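Local atomic coordinates of agmatinase (Burkholderia thailandensis, PDB entry 4DZ4), a protein that probably catalyses the manganese-dependent hydrolysis of agmatine to putrescine and urea, as a member of the arginase family. Residues Y40-D45 and I99-C104; I15-V20 and M36-T41; I141-L146 and Y184-D189; A59-S64 and S176-T181. All coordinates share one frame; numbering follows the deposited sequence.

Interaction 1: Y40-D45 and I99-C104. With EDO (1,2-ethanediol), chain Z.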
# COMPACT_ATOMS: atom_id res chain seq x y z
N TYR B 40 25.83 -18.88 -0.16
CA TYR B 40 26.53 -17.59 -0.10
C TYR B 40 28.03 -17.81 0.02
O TYR B 40 28.51 -18.33 1.04
CB TYR B 40 26.08 -16.81 1.14
CG TYR B 40 24.92 -15.85 0.95
CD1 TYR B 40 24.82 -15.02 -0.19
CD2 TYR B 40 23.96 -15.71 1.96
CE1 TYR B 40 23.75 -14.14 -0.32
CE2 TYR B 40 22.92 -14.79 1.85
CZ TYR B 40 22.82 -14.01 0.72
OH TYR B 40 21.79 -13.12 0.62
N THR B 41 28.77 -17.38 -0.98
CA THR B 41 30.24 -17.56 -0.97
C THR B 41 30.88 -16.71 -2.05
O THR B 41 30.25 -16.43 -3.06
CB THR B 41 30.66 -19.04 -1.18
OG1 THR B 41 32.09 -19.16 -1.02
CG2 THR B 41 30.24 -19.56 -2.59
N ARG B 42 32.15 -16.36 -1.82
CA ARG B 42 33.00 -15.67 -2.81
C ARG B 42 34.03 -16.66 -3.43
O ARG B 42 34.82 -16.25 -4.29
CB ARG B 42 33.72 -14.48 -2.17
CG ARG B 42 32.79 -13.39 -1.56
CD ARG B 42 32.34 -12.46 -2.66
NE ARG B 42 31.39 -11.40 -2.29
CZ ARG B 42 31.75 -10.12 -2.15
NH1 ARG B 42 33.03 -9.76 -2.28
NH2 ARG B 42 30.83 -9.20 -1.89
N ASP B 43 33.99 -17.93 -3.01
CA ASP B 43 34.85 -18.98 -3.56
C ASP B 43 34.28 -19.53 -4.86
O ASP B 43 33.19 -20.07 -4.88
CB ASP B 43 35.02 -20.12 -2.55
CG ASP B 43 35.76 -19.68 -1.31
OD1 ASP B 43 36.61 -18.76 -1.41
OD2 ASP B 43 35.51 -20.24 -0.21
N LEU B 44 35.02 -19.38 -5.94
CA LEU B 44 34.46 -19.65 -7.25
C LEU B 44 34.90 -20.99 -7.86
O LEU B 44 34.44 -21.35 -8.93
CB LEU B 44 34.82 -18.50 -8.20
CG LEU B 44 34.40 -17.08 -7.78
CD1 LEU B 44 34.87 -16.05 -8.79
CD2 LEU B 44 32.90 -16.97 -7.58
N ASP B 45 35.77 -21.73 -7.18
CA ASP B 45 36.23 -23.02 -7.69
C ASP B 45 35.09 -24.01 -7.85
O ASP B 45 34.29 -24.23 -6.92
CB ASP B 45 37.30 -23.63 -6.78
CG ASP B 45 38.67 -23.04 -6.99
OD1 ASP B 45 38.85 -22.20 -7.91
OD2 ASP B 45 39.59 -23.43 -6.23
N ILE B 99 26.10 -20.41 -7.16
CA ILE B 99 26.26 -19.75 -5.87
C ILE B 99 25.68 -18.34 -5.94
O ILE B 99 25.44 -17.79 -7.04
CB ILE B 99 27.74 -19.67 -5.43
CG1 ILE B 99 28.52 -18.73 -6.41
CG2 ILE B 99 28.30 -21.09 -5.35
CD1 ILE B 99 29.91 -18.27 -5.97
N ASP B 100 25.44 -17.77 -4.76
CA ASP B 100 25.11 -16.34 -4.64
C ASP B 100 26.36 -15.67 -4.03
O ASP B 100 26.74 -15.91 -2.88
CB ASP B 100 23.83 -16.16 -3.80
CG ASP B 100 23.30 -14.72 -3.83
OD1 ASP B 100 24.12 -13.80 -4.02
OD2 ASP B 100 22.08 -14.54 -3.63
N TYR B 101 26.98 -14.82 -4.83
CA TYR B 101 28.22 -14.10 -4.53
C TYR B 101 27.94 -12.95 -3.56
O TYR B 101 28.87 -12.39 -2.96
CB TYR B 101 28.73 -13.56 -5.87
CG TYR B 101 30.05 -12.75 -5.87
CD1 TYR B 101 31.24 -13.31 -6.28
CD2 TYR B 101 30.05 -11.39 -5.51
CE1 TYR B 101 32.42 -12.55 -6.31
CE2 TYR B 101 31.21 -10.64 -5.51
CZ TYR B 101 32.39 -11.21 -5.92
OH TYR B 101 33.55 -10.42 -5.91
N GLY B 102 26.68 -12.59 -3.40
CA GLY B 102 26.34 -11.31 -2.78
C GLY B 102 26.34 -10.20 -3.83
O GLY B 102 25.95 -10.40 -4.99
N ASP B 103 26.81 -9.01 -3.46
CA ASP B 103 26.70 -7.86 -4.35
C ASP B 103 28.03 -7.20 -4.73
O ASP B 103 29.03 -7.31 -4.02
CB ASP B 103 25.80 -6.79 -3.71
CG ASP B 103 24.38 -7.27 -3.48
OD1 ASP B 103 23.83 -8.02 -4.34
OD2 ASP B 103 23.79 -6.93 -2.43
N CYS B 104 27.99 -6.49 -5.86
CA CYS B 104 29.08 -5.62 -6.27
C CYS B 104 29.03 -4.38 -5.39
O CYS B 104 28.09 -3.61 -5.50
CB CYS B 104 28.94 -5.23 -7.74
SG CYS B 104 30.28 -4.15 -8.32
C1 EDO Z . 34.27 -15.67 2.30
O1 EDO Z . 35.32 -14.97 1.60
C2 EDO Z . 33.14 -15.93 1.31
O2 EDO Z . 33.68 -16.84 0.34
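The shorter of the two hydrogen bonds between the segments runs from R42 NE to the carbonyl of Y101, 2.8 Å from NE to Y101 O, with the donor nearly along the C=O axis. The R42 chain, bent at chi2 (-83°), comes in across the Y101 ring. Its CD sits over the centre of one face, 3.5 Å from the ring centroid, a CH-pi contact, while the guanidinium continues toward the rim with its plane 8° from that of the ring. One side chain is thus held by the backbone oxygen and the ring face of the same tyrosine. The charged end has a second partner, a salt bridge from R42 NH2 to D12 of the second subunit.

On the backbone, T41 N donates to D100 O at 3.1 Å, and Y101 CA makes a CA-H...O contact of 3.4 Å with T41 O. Beside this pairing, the Y40 and D100 side chains run side by side, ring and carboxylate planes 55° apart, with Y40 CE1 3.6 Å from D100 CG. OD1 of D100 takes G102 N in an Asx turn, and OD2 forms a salt bridge with R74, so both oxygens of this buried acid are engaged. The apolar part centres on CD1 of I99, which meets T41 CG2 and, 3.6 Å away, L44 CD2. T41 OG1 accepts from D43 N in an ST turn, and an ethanediol oxygen, O2, takes R42 N. Y40 and D100 form a parallel beta bridge, by which the short strand 39-40 adds itself to strand 98-103 at the outer edge of the parallel sheet of the arginase fold.

Interaction 2: I15-V20 and M36-T41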
# COMPACT_ATOMS: atom_id res chain seq x y z
N ILE B 15 23.83 -21.06 4.10
CA ILE B 15 24.97 -20.83 4.98
C ILE B 15 25.49 -22.13 5.62
O ILE B 15 26.51 -22.10 6.29
CB ILE B 15 24.67 -19.74 6.08
CG1 ILE B 15 23.55 -20.17 7.05
CG2 ILE B 15 24.41 -18.39 5.39
CD1 ILE B 15 23.42 -19.33 8.33
N ARG B 16 24.76 -23.24 5.42
CA ARG B 16 25.07 -24.51 6.07
C ARG B 16 25.57 -25.61 5.11
O ARG B 16 26.36 -26.49 5.51
CB ARG B 16 23.85 -25.05 6.84
CG ARG B 16 23.39 -24.19 8.03
CD ARG B 16 22.09 -24.75 8.61
NE ARG B 16 22.30 -26.02 9.29
CZ ARG B 16 21.35 -26.91 9.61
NH1 ARG B 16 20.08 -26.68 9.29
NH2 ARG B 16 21.67 -28.02 10.27
N ARG B 17 25.10 -25.60 3.87
CA ARG B 17 25.51 -26.66 2.92
C ARG B 17 27.02 -26.67 2.66
O ARG B 17 27.61 -25.68 2.27
CB ARG B 17 24.77 -26.54 1.58
CG ARG B 17 23.42 -27.24 1.54
CD ARG B 17 22.91 -27.36 0.10
NE ARG B 17 23.04 -26.06 -0.51
CZ ARG B 17 22.12 -25.11 -0.49
NH1 ARG B 17 20.92 -25.31 0.07
NH2 ARG B 17 22.42 -23.94 -1.02
N PRO B 18 27.65 -27.84 2.84
CA PRO B 18 29.09 -27.94 2.65
C PRO B 18 29.53 -27.95 1.18
O PRO B 18 30.69 -27.66 0.90
CB PRO B 18 29.44 -29.29 3.29
CG PRO B 18 28.16 -30.08 3.23
CD PRO B 18 27.06 -29.07 3.40
N SER B 19 28.64 -28.31 0.26
CA SER B 19 28.95 -28.43 -1.18
C SER B 19 28.15 -27.40 -1.96
O SER B 19 27.09 -26.97 -1.49
CB SER B 19 28.59 -29.83 -1.68
OG SER B 19 28.45 -29.92 -3.10
N VAL B 20 28.66 -27.04 -3.14
CA VAL B 20 27.93 -26.14 -4.06
C VAL B 20 26.72 -26.81 -4.71
O VAL B 20 25.83 -26.11 -5.18
CB VAL B 20 28.85 -25.56 -5.18
CG1 VAL B 20 29.86 -24.60 -4.58
CG2 VAL B 20 29.51 -26.66 -6.01
N MET B 36 17.46 -18.25 -4.71
CA MET B 36 17.07 -19.67 -4.76
C MET B 36 17.84 -20.50 -3.73
O MET B 36 18.16 -21.68 -3.95
CB MET B 36 17.17 -20.25 -6.19
CG MET B 36 15.98 -19.83 -7.04
SD MET B 36 16.02 -20.49 -8.69
CE MET B 36 15.39 -22.14 -8.38
N ARG B 37 18.12 -19.87 -2.59
CA ARG B 37 18.80 -20.53 -1.44
C ARG B 37 20.21 -21.04 -1.73
O ARG B 37 20.71 -21.85 -0.96
CB ARG B 37 17.98 -21.70 -0.86
CG ARG B 37 16.49 -21.40 -0.66
CD ARG B 37 16.27 -20.30 0.36
NE ARG B 37 14.85 -20.33 0.75
CZ ARG B 37 14.34 -19.73 1.81
NH1 ARG B 37 15.11 -18.99 2.60
NH2 ARG B 37 13.05 -19.89 2.10
N ARG B 38 20.81 -20.60 -2.82
CA ARG B 38 22.14 -21.07 -3.19
C ARG B 38 23.22 -20.62 -2.18
O ARG B 38 23.05 -19.63 -1.44
CB ARG B 38 22.49 -20.67 -4.64
CG ARG B 38 21.60 -21.30 -5.72
CD ARG B 38 21.02 -22.67 -5.32
NE ARG B 38 22.02 -23.68 -5.08
CZ ARG B 38 21.81 -24.81 -4.40
NH1 ARG B 38 22.81 -25.63 -4.26
NH2 ARG B 38 20.63 -25.08 -3.83
N ASN B 39 24.31 -21.38 -2.12
CA ASN B 39 25.35 -21.05 -1.14
C ASN B 39 25.81 -19.61 -1.28
O ASN B 39 26.17 -19.18 -2.38
CB ASN B 39 26.58 -21.92 -1.32
CG ASN B 39 26.32 -23.38 -1.01
OD1 ASN B 39 25.20 -23.80 -0.76
ND2 ASN B 39 27.39 -24.17 -1.00
N TYR B 40 25.83 -18.88 -0.16
CA TYR B 40 26.53 -17.59 -0.10
C TYR B 40 28.03 -17.81 0.02
O TYR B 40 28.51 -18.33 1.04
CB TYR B 40 26.08 -16.81 1.14
CG TYR B 40 24.92 -15.85 0.95
CD1 TYR B 40 24.82 -15.02 -0.19
CD2 TYR B 40 23.96 -15.71 1.96
CE1 TYR B 40 23.75 -14.14 -0.32
CE2 TYR B 40 22.92 -14.79 1.85
CZ TYR B 40 22.82 -14.01 0.72
OH TYR B 40 21.79 -13.12 0.62
N THR B 41 28.77 -17.38 -0.98
CA THR B 41 30.24 -17.56 -0.97
C THR B 41 30.88 -16.71 -2.05
O THR B 41 30.25 -16.43 -3.06
CB THR B 41 30.66 -19.04 -1.18
OG1 THR B 41 32.09 -19.16 -1.02
CG2 THR B 41 30.24 -19.56 -2.59
O HOH W 1 24.19 -25.44 -7.05
O HOH W 2 25.13 -23.43 -4.04
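The guanidiniums of R17 and R38 lie flat on each other, centres 3.9 Å apart and planes at 10°, each offset toward the rim of the other. At the edge of the R17 group come R37 O and N39 OD1; at the edge of the R38 group comes V20 O. This is an arginine-arginine stack that fastens the loop after helix 13-16 to the residues leading into strand 39-40, the outermost strand on this side of the chain's parallel sheet, and to N39 at its start.

The carbonyl oxygens bonded at the edges of both groups probably offset the repulsion between the like charges. R17 NH2 has the straightest bond, 2.7 Å to R37 O at 174°, and that acceptor lies in the guanidinium plane. The same nitrogen reaches N39 OD1 at 2.8 Å, and NE adds a weak bond to that oxygen. R38 NH1 donates to V20 O, 3.2 Å away, and also to G22 O, while F93 makes a cation-pi contact with the group. Water 2 joins V20 O to N39 N. N39 uses both ends of its amide: OD1 takes R17, and ND2 donates to S19 O at 2.9 Å, arriving 58° out of the plane of that carbonyl.

Interaction 3: I141-L146 and Y184-D189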
# COMPACT_ATOMS: atom_id res chain seq x y z
N ILE B 141 23.80 -0.96 -15.71
CA ILE B 141 24.81 -1.99 -15.31
C ILE B 141 25.22 -2.90 -16.46
O ILE B 141 26.35 -3.43 -16.48
CB ILE B 141 24.36 -2.83 -14.08
CG1 ILE B 141 23.24 -3.83 -14.46
CG2 ILE B 141 23.98 -1.90 -12.91
CD1 ILE B 141 22.87 -4.83 -13.34
N THR B 142 24.33 -3.10 -17.43
CA THR B 142 24.61 -4.02 -18.52
C THR B 142 25.78 -3.57 -19.42
O THR B 142 26.50 -4.41 -20.00
CB THR B 142 23.35 -4.29 -19.34
OG1 THR B 142 22.32 -4.74 -18.45
CG2 THR B 142 23.61 -5.38 -20.42
N TYR B 143 26.00 -2.26 -19.50
CA TYR B 143 27.10 -1.74 -20.29
C TYR B 143 28.47 -2.19 -19.72
O TYR B 143 29.23 -2.85 -20.42
CB TYR B 143 26.96 -0.21 -20.45
CG TYR B 143 28.09 0.47 -21.15
CD1 TYR B 143 28.60 -0.02 -22.38
CD2 TYR B 143 28.64 1.65 -20.63
CE1 TYR B 143 29.64 0.63 -23.03
CE2 TYR B 143 29.71 2.29 -21.26
CZ TYR B 143 30.18 1.78 -22.48
OH TYR B 143 31.21 2.44 -23.10
N PRO B 144 28.78 -1.88 -18.44
CA PRO B 144 30.07 -2.41 -17.98
C PRO B 144 30.12 -3.95 -17.94
O PRO B 144 31.19 -4.54 -18.12
CB PRO B 144 30.22 -1.83 -16.55
CG PRO B 144 28.86 -1.24 -16.21
CD PRO B 144 28.26 -0.84 -17.54
N LEU B 145 28.97 -4.60 -17.76
CA LEU B 145 28.95 -6.06 -17.80
C LEU B 145 29.33 -6.54 -19.19
O LEU B 145 30.12 -7.49 -19.32
CB LEU B 145 27.57 -6.61 -17.39
CG LEU B 145 27.19 -6.44 -15.90
CD1 LEU B 145 25.77 -6.97 -15.66
CD2 LEU B 145 28.18 -7.14 -14.96
N LEU B 146 28.81 -5.89 -20.23
CA LEU B 146 29.17 -6.24 -21.60
C LEU B 146 30.66 -5.98 -21.89
O LEU B 146 31.30 -6.74 -22.60
CB LEU B 146 28.31 -5.47 -22.61
CG LEU B 146 26.86 -5.96 -22.72
CD1 LEU B 146 26.09 -4.93 -23.53
CD2 LEU B 146 26.76 -7.37 -23.35
N TYR B 184 23.48 2.55 -26.91
CA TYR B 184 24.10 3.39 -27.93
C TYR B 184 25.62 3.30 -27.77
O TYR B 184 26.34 3.10 -28.76
CB TYR B 184 23.62 4.84 -27.79
CG TYR B 184 24.26 5.85 -28.73
CD1 TYR B 184 23.78 6.04 -30.04
CD2 TYR B 184 25.34 6.65 -28.29
CE1 TYR B 184 24.37 6.99 -30.87
CE2 TYR B 184 25.94 7.57 -29.13
CZ TYR B 184 25.45 7.74 -30.41
OH TYR B 184 26.03 8.69 -31.22
N LYS B 185 26.10 3.46 -26.54
CA LYS B 185 27.55 3.39 -26.31
C LYS B 185 28.09 2.01 -26.65
O LYS B 185 29.14 1.90 -27.27
CB LYS B 185 27.88 3.79 -24.86
CG LYS B 185 27.37 5.21 -24.54
CD LYS B 185 27.60 5.55 -23.07
CE LYS B 185 26.95 6.88 -22.72
NZ LYS B 185 27.17 7.13 -21.25
N ALA B 186 27.37 0.96 -26.26
CA ALA B 186 27.77 -0.43 -26.54
C ALA B 186 27.90 -0.67 -28.06
O ALA B 186 28.84 -1.29 -28.51
CB ALA B 186 26.79 -1.42 -25.93
N VAL B 187 26.96 -0.13 -28.85
CA VAL B 187 27.07 -0.24 -30.31
C VAL B 187 28.25 0.56 -30.87
O VAL B 187 29.03 0.06 -31.69
CB VAL B 187 25.77 0.17 -31.05
CG1 VAL B 187 26.04 0.30 -32.56
CG2 VAL B 187 24.68 -0.86 -30.77
N LYS B 188 28.40 1.80 -30.41
CA LYS B 188 29.52 2.62 -30.85
C LYS B 188 30.89 2.00 -30.45
O LYS B 188 31.87 2.13 -31.20
CB LYS B 188 29.37 4.05 -30.33
CG LYS B 188 28.12 4.76 -30.87
CD LYS B 188 28.11 4.94 -32.39
CE LYS B 188 26.68 4.85 -32.90
NZ LYS B 188 26.56 4.93 -34.39
N ASP B 189 30.96 1.32 -29.31
CA ASP B 189 32.20 0.65 -28.88
C ASP B 189 32.45 -0.66 -29.65
O ASP B 189 33.51 -1.25 -29.49
CB ASP B 189 32.20 0.31 -27.38
CG ASP B 189 32.21 1.54 -26.47
OD1 ASP B 189 32.37 2.69 -26.96
OD2 ASP B 189 32.07 1.31 -25.25
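This is a packing contact between two helices of the alpha/beta arginase fold, 142-153 and 182-188, tied at one end by a tyrosine-carboxylate hydrogen bond. The short segments run nearly parallel, 22° between their directions, with axes 10.2 Å apart. Y143 spans much of that gap. Its CG is anti to the backbone N (chi1 176°), and the ring leans across to the other helix.

There K185 CB lies over one face, offset toward the rim, in a CH-pi contact 4.2 Å from the ring centroid. The K185 chain then runs extended away from the ring, and its NZ bonds to S176 OG and P174 O. A186 supplies a small methyl group where the helices approach: CB meets Y143 CD1 at 4.2 Å and L146 CD1 at 4.3 Å. L146 also touches F183 of helix 182-188 and Y242 of strand 240-246, so this side of the contact continues into the sheet.

D189 stands at the exposed end of an otherwise buried contact. The phenol of Y143 donates to it, 2.6 Å from OH to D189 OD2, meeting the syn side of the carboxylate 17° out of its plane.

Interaction 4: A59-S64 and S176-T181. With EDO (1,2-ethanediol), chain C; EDO (1,2-ethanediol), chain D; EDO (1,2-ethanediol), chain U.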
# COMPACT_ATOMS: atom_id res chain seq x y z
N ALA B 59 21.53 5.90 -12.45
CA ALA B 59 21.46 6.18 -13.89
C ALA B 59 20.00 6.30 -14.37
O ALA B 59 19.74 6.54 -15.55
CB ALA B 59 22.19 5.10 -14.69
N THR B 60 19.06 6.19 -13.43
CA THR B 60 17.63 6.18 -13.77
C THR B 60 17.10 7.54 -14.22
O THR B 60 17.58 8.61 -13.80
CB THR B 60 16.72 5.69 -12.62
OG1 THR B 60 16.99 6.49 -11.45
CG2 THR B 60 16.91 4.21 -12.29
N THR B 61 16.09 7.51 -15.09
CA THR B 61 15.55 8.76 -15.63
C THR B 61 14.20 9.14 -15.07
O THR B 61 13.78 10.31 -15.21
CB THR B 61 15.42 8.72 -17.16
OG1 THR B 61 14.62 7.58 -17.54
CG2 THR B 61 16.80 8.59 -17.82
N PHE B 62 13.52 8.20 -14.44
CA PHE B 62 12.22 8.53 -13.84
C PHE B 62 12.26 8.14 -12.37
O PHE B 62 12.92 8.84 -11.60
CB PHE B 62 11.01 7.96 -14.64
CG PHE B 62 9.66 8.34 -14.05
CD1 PHE B 62 9.49 9.51 -13.28
CD2 PHE B 62 8.55 7.50 -14.25
CE1 PHE B 62 8.24 9.84 -12.72
CE2 PHE B 62 7.30 7.82 -13.69
CZ PHE B 62 7.15 8.99 -12.92
N ARG B 63 11.55 7.10 -11.96
CA ARG B 63 11.57 6.75 -10.54
C ARG B 63 12.86 6.07 -10.16
O ARG B 63 13.37 5.24 -10.90
CB ARG B 63 10.45 5.79 -10.17
CG ARG B 63 9.06 6.27 -10.55
CD ARG B 63 8.22 5.02 -10.75
NE ARG B 63 6.80 5.34 -10.81
CZ ARG B 63 5.87 4.42 -11.08
NH1 ARG B 63 6.23 3.15 -11.31
NH2 ARG B 63 4.58 4.76 -11.10
N SER B 64 13.37 6.42 -8.99
CA SER B 64 14.50 5.66 -8.41
C SER B 64 13.91 4.51 -7.58
O SER B 64 12.74 4.51 -7.23
CB SER B 64 15.37 6.56 -7.53
OG SER B 64 14.56 7.37 -6.68
N SER B 176 28.53 9.67 -19.27
CA SER B 176 27.22 9.83 -18.58
C SER B 176 26.75 8.52 -17.94
O SER B 176 27.11 7.42 -18.37
CB SER B 176 26.17 10.39 -19.54
OG SER B 176 25.78 9.37 -20.43
N LEU B 177 25.91 8.65 -16.91
CA LEU B 177 25.42 7.52 -16.16
C LEU B 177 23.94 7.54 -16.46
O LEU B 177 23.21 8.26 -15.80
CB LEU B 177 25.68 7.79 -14.68
CG LEU B 177 25.56 6.73 -13.59
CD1 LEU B 177 26.14 5.40 -14.04
CD2 LEU B 177 26.34 7.24 -12.38
N ASN B 178 23.55 6.86 -17.54
CA ASN B 178 22.17 6.93 -18.06
C ASN B 178 21.72 5.55 -18.55
O ASN B 178 22.31 4.98 -19.49
CB ASN B 178 22.11 7.95 -19.21
CG ASN B 178 20.68 8.32 -19.61
OD1 ASN B 178 19.77 7.47 -19.61
ND2 ASN B 178 20.49 9.57 -19.99
N HIS B 179 20.67 5.02 -17.91
CA HIS B 179 20.15 3.69 -18.25
C HIS B 179 19.45 3.61 -19.60
O HIS B 179 19.03 2.53 -20.01
CB HIS B 179 19.24 3.16 -17.12
CG HIS B 179 17.92 3.89 -16.98
ND1 HIS B 179 16.86 3.34 -16.33
CD2 HIS B 179 17.49 5.12 -17.46
CE1 HIS B 179 15.81 4.20 -16.38
NE2 HIS B 179 16.18 5.27 -17.09
N GLY B 180 19.33 4.74 -20.28
CA GLY B 180 18.63 4.81 -21.55
C GLY B 180 19.54 5.04 -22.73
O GLY B 180 19.08 5.13 -23.88
N THR B 181 20.84 5.18 -22.48
CA THR B 181 21.75 5.46 -23.61
C THR B 181 22.96 4.53 -23.62
O THR B 181 23.84 4.66 -24.50
CB THR B 181 22.25 6.92 -23.62
OG1 THR B 181 23.06 7.15 -22.46
CG2 THR B 181 21.07 7.92 -23.60
C1 EDO C . 11.44 6.96 -5.90
O1 EDO C . 10.07 7.00 -5.74
C2 EDO C . 11.54 7.42 -7.30
O2 EDO C . 12.46 8.47 -7.34
C1 EDO D . 6.03 9.00 -9.49
O1 EDO D . 5.59 7.66 -9.47
C2 EDO D . 4.84 9.91 -9.22
O2 EDO D . 4.26 10.24 -10.48
C1 EDO U . 15.28 6.47 -21.20
O1 EDO U . 14.85 7.82 -21.00
C2 EDO U . 14.10 5.54 -21.04
O2 EDO U . 13.81 5.55 -19.64
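Backbone pairing brings A59 and H179 together where two loops of the arginase fold meet beside its manganese site; the H179 side chain is about 6 Å from a manganese ion. H179 N donates to A59 O at 3.0 Å, from above the carbonyl plane. Two CA-H...O contacts flank that bond, A59 CA to L177 O and N178 CA to A59 O. H109 of the third subunit bonds to L177 O and touches both T61 and N178, placing the contact at a subunit interface. N178 OD1 closes an Asx turn by accepting G180 N, which shapes the loop around the histidine.

Apolar contact is small: A59 CB rests on L177 CG at 3.9 Å, and T61 CG2 packs beside the H179 ring. One face of the imidazole is covered by T60 CA, over its centre and 3.6 Å from the ring centroid, a CH-pi contact made by the backbone.

The H179 CG occupies the position between backbone N and carbonyl carbon (chi1 70°), from which the ring extends to the 59-64 loop. Side-chain hydrogen bonds at both ring nitrogens, one to T61 of that loop and one from ND1 to E290 outside both segments, fix the ring's rotation. T61 OG1 lies at the ring's edge, 2.8 Å from H179 NE2, and also bonds O2 of an ethanediol at 3.0 Å.

Interactions 1 and 2 share Y40 and T41 and fix the same short strand, 39-40: interaction 1 on its sheet side against strand 98-103, interaction 2 against the N-terminal loop. They touch through D100 N and N39 O, are only partly buried, and both meet the second subunit, with arginines carrying much of the polar work. Interactions 3 and 4 are buried and lie closer to the manganese ions, their centres 14 Å apart; K185 of one bonds to S176 of the other. Interaction 3 is mainly helix packing within one chain, whereas interaction 4 joins loops through a histidine and borders two other subunits. Interactions 2 and 4 lie on opposite sides of the chain's centre.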